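Side-chain contact in DUF4847 domain-containing protein (Bacteroides vulgatus, PDB 4ZGF), which is of unknown function but binds calcium ions and probably adopts a lipocalin-like fold of the calycin clan: residues Y17-W22 against N26-Y31. Numbering follows the deposited sequence. Where two conformers were deposited one is given.
Sequences YGKANW and NGEPKY
Tyr17 and Pro29 meet near the surface on a beta hairpin that illustrates how a beta bulge lets two antiparallel strands stay paired through a corner. The close-packed part lies where the phenol ring crosses the proline: Pro29 CA sits over one ring face, 4.0 Å from the centroid of Tyr17 in a CH-pi contact, while Pro29 CB reaches Tyr17 CE2 at 3.6 Å. With CG anti to the carbonyl carbon (chi1 -71°), the tyrosine ring is carried alongside the neighbouring strand; it also stacks with Tyr132 of strand 132-136. Losing the ring, as to an alanine in its place, is likely to leave Pro29 and Tyr132 each without the aromatic group they pack on. Gly18 and Glu28 exchange two backbone hydrogen bonds, and beyond Lys19 the register slips by one residue before Asn21 and Asn26 pair again. At Gly27, beside the bulge, a CB would come tight against Gly18 O and Tyr17 CB. The Lys19-Glu28 side is looser, with Lys19 exposed: both side chains have two conformers, and in the pair described they run extended side by side, joined by a weak, probably impermanent salt bridge, Lys19 NZ standing 3.1 Å from Glu28 OE1.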
loop_
_atom_site.group_PDB
_atom_site.type_symbol
_atom_site.label_atom_id
_atom_site.label_comp_id
_atom_site.label_asym_id
_atom_site.label_seq_id
_atom_site.Cartn_x
_atom_site.Cartn_y
_atom_site.Cartn_z
ATOM N N TYR A 17 5.519 2.370 5.738
ATOM C CA TYR A 17 6.267 3.438 6.371
ATOM C C TYR A 17 5.790 3.637 7.797
ATOM O O TYR A 17 4.582 3.622 8.072
ATOM C CB TYR A 17 6.095 4.752 5.587
ATOM C CG TYR A 17 6.817 4.723 4.242
ATOM C CD1 TYR A 17 6.351 3.952 3.197
ATOM C CD2 TYR A 17 7.975 5.452 4.039
ATOM C CE1 TYR A 17 7.014 3.884 1.993
ATOM C CE2 TYR A 17 8.643 5.426 2.822
ATOM C CZ TYR A 17 8.173 4.633 1.809
ATOM O OH TYR A 17 8.804 4.523 0.590
ATOM N N GLY A 18 6.732 3.820 8.703
ATOM C CA GLY A 18 6.442 4.099 10.100
ATOM C C GLY A 18 7.012 5.423 10.529
ATOM O O GLY A 18 7.668 6.140 9.780
ATOM N N LYS A 19 6.744 5.793 11.780
ATOM C CA LYS A 19 7.224 7.076 12.322
ATOM C C LYS A 19 6.829 8.194 11.371
ATOM O O LYS A 19 7.631 9.103 11.092
ATOM C CB LYS A 19 8.759 7.101 12.540
ATOM C CG LYS A 19 9.285 6.028 13.474
ATOM C CD LYS A 19 10.808 6.104 13.661
ATOM C CE LYS A 19 11.384 4.850 14.324
ATOM N NZ LYS A 19 12.877 4.877 14.442
ATOM N N ALA A 20 5.593 8.182 10.889
ATOM C CA ALA A 20 5.242 9.099 9.826
ATOM C C ALA A 20 5.108 10.524 10.299
ATOM O O ALA A 20 4.710 10.794 11.458
ATOM C CB ALA A 20 3.941 8.699 9.153
ATOM N N ASN A 21 5.408 11.430 9.388
ATOM C CA ASN A 21 5.005 12.852 9.482
ATOM C C ASN A 21 4.082 13.068 8.300
ATOM O O ASN A 21 4.500 13.444 7.202
ATOM C CB ASN A 21 6.207 13.775 9.442
ATOM C CG ASN A 21 5.862 15.223 9.699
ATOM O OD1 ASN A 21 4.735 15.578 9.893
ATOM N ND2 ASN A 21 6.850 16.063 9.764
ATOM N N TRP A 22 2.804 12.774 8.511
ATOM C CA TRP A 22 1.830 12.733 7.432
ATOM C C TRP A 22 1.710 14.059 6.699
ATOM O O TRP A 22 1.640 14.092 5.463
ATOM C CB TRP A 22 0.485 12.280 8.010
ATOM C CG TRP A 22 -0.604 12.144 7.014
ATOM C CD1 TRP A 22 -1.751 12.875 6.960
ATOM C CD2 TRP A 22 -0.705 11.177 5.951
ATOM N NE1 TRP A 22 -2.563 12.423 5.952
ATOM C CE2 TRP A 22 -1.935 11.394 5.304
ATOM C CE3 TRP A 22 0.128 10.172 5.469
ATOM C CZ2 TRP A 22 -2.344 10.634 4.200
ATOM C CZ3 TRP A 22 -0.277 9.428 4.368
ATOM C CH2 TRP A 22 -1.485 9.667 3.731
ATOM N N ASN A 26 6.253 12.052 4.790
ATOM C CA ASN A 26 7.526 11.446 5.106
ATOM C C ASN A 26 7.355 10.415 6.195
ATOM O O ASN A 26 6.379 10.413 6.968
ATOM C CB ASN A 26 8.534 12.518 5.493
ATOM C CG ASN A 26 10.004 12.129 5.198
ATOM O OD1 ASN A 26 10.345 11.026 4.766
ATOM N ND2 ASN A 26 10.856 13.112 5.321
ATOM N N GLY A 27 8.315 9.517 6.273
ATOM C CA GLY A 27 8.307 8.408 7.198
ATOM C C GLY A 27 9.467 7.479 6.926
ATOM O O GLY A 27 10.287 7.736 6.014
ATOM N N GLU A 28 9.548 6.405 7.706
ATOM C CA GLU A 28 10.667 5.480 7.628
ATOM C C GLU A 28 10.241 4.227 6.873
ATOM O O GLU A 28 9.309 3.553 7.319
ATOM C CB GLU A 28 11.163 5.106 9.028
ATOM C CG GLU A 28 12.408 4.202 9.016
ATOM C CD GLU A 28 12.907 3.719 10.376
ATOM O OE1 GLU A 28 12.499 4.256 11.438
ATOM O OE2 GLU A 28 13.755 2.787 10.377
ATOM N N PRO A 29 10.886 3.895 5.756
ATOM C CA PRO A 29 10.460 2.725 4.958
ATOM C C PRO A 29 10.897 1.439 5.640
ATOM O O PRO A 29 12.082 1.163 5.773
ATOM C CB PRO A 29 11.185 2.938 3.621
ATOM C CG PRO A 29 12.436 3.695 4.001
ATOM C CD PRO A 29 12.026 4.604 5.130
ATOM N N LYS A 30 9.928 0.614 6.062
ATOM C CA LYS A 30 10.172 -0.527 6.923
ATOM C C LYS A 30 11.099 -1.563 6.287
ATOM O O LYS A 30 12.091 -1.966 6.915
ATOM C CB LYS A 30 8.816 -1.175 7.257
ATOM C CG LYS A 30 8.942 -2.428 8.087
ATOM C CD LYS A 30 7.579 -3.011 8.473
ATOM C CE LYS A 30 7.728 -4.315 9.221
ATOM N NZ LYS A 30 6.393 -4.827 9.638
ATOM N N TYR A 31 10.744 -2.058 5.105
ATOM C CA TYR A 31 11.507 -3.183 4.550
ATOM C C TYR A 31 12.794 -2.729 3.879
ATOM O O TYR A 31 13.782 -3.461 3.924
ATOM C CB TYR A 31 10.597 -4.048 3.670
ATOM C CG TYR A 31 9.570 -4.771 4.523
ATOM C CD1 TYR A 31 9.985 -5.784 5.365
ATOM C CD2 TYR A 31 8.229 -4.416 4.529
ATOM C CE1 TYR A 31 9.090 -6.463 6.176
ATOM C CE2 TYR A 31 7.310 -5.084 5.335
ATOM C CZ TYR A 31 7.745 -6.110 6.157
ATOM O OH TYR A 31 6.890 -6.794 7.000
#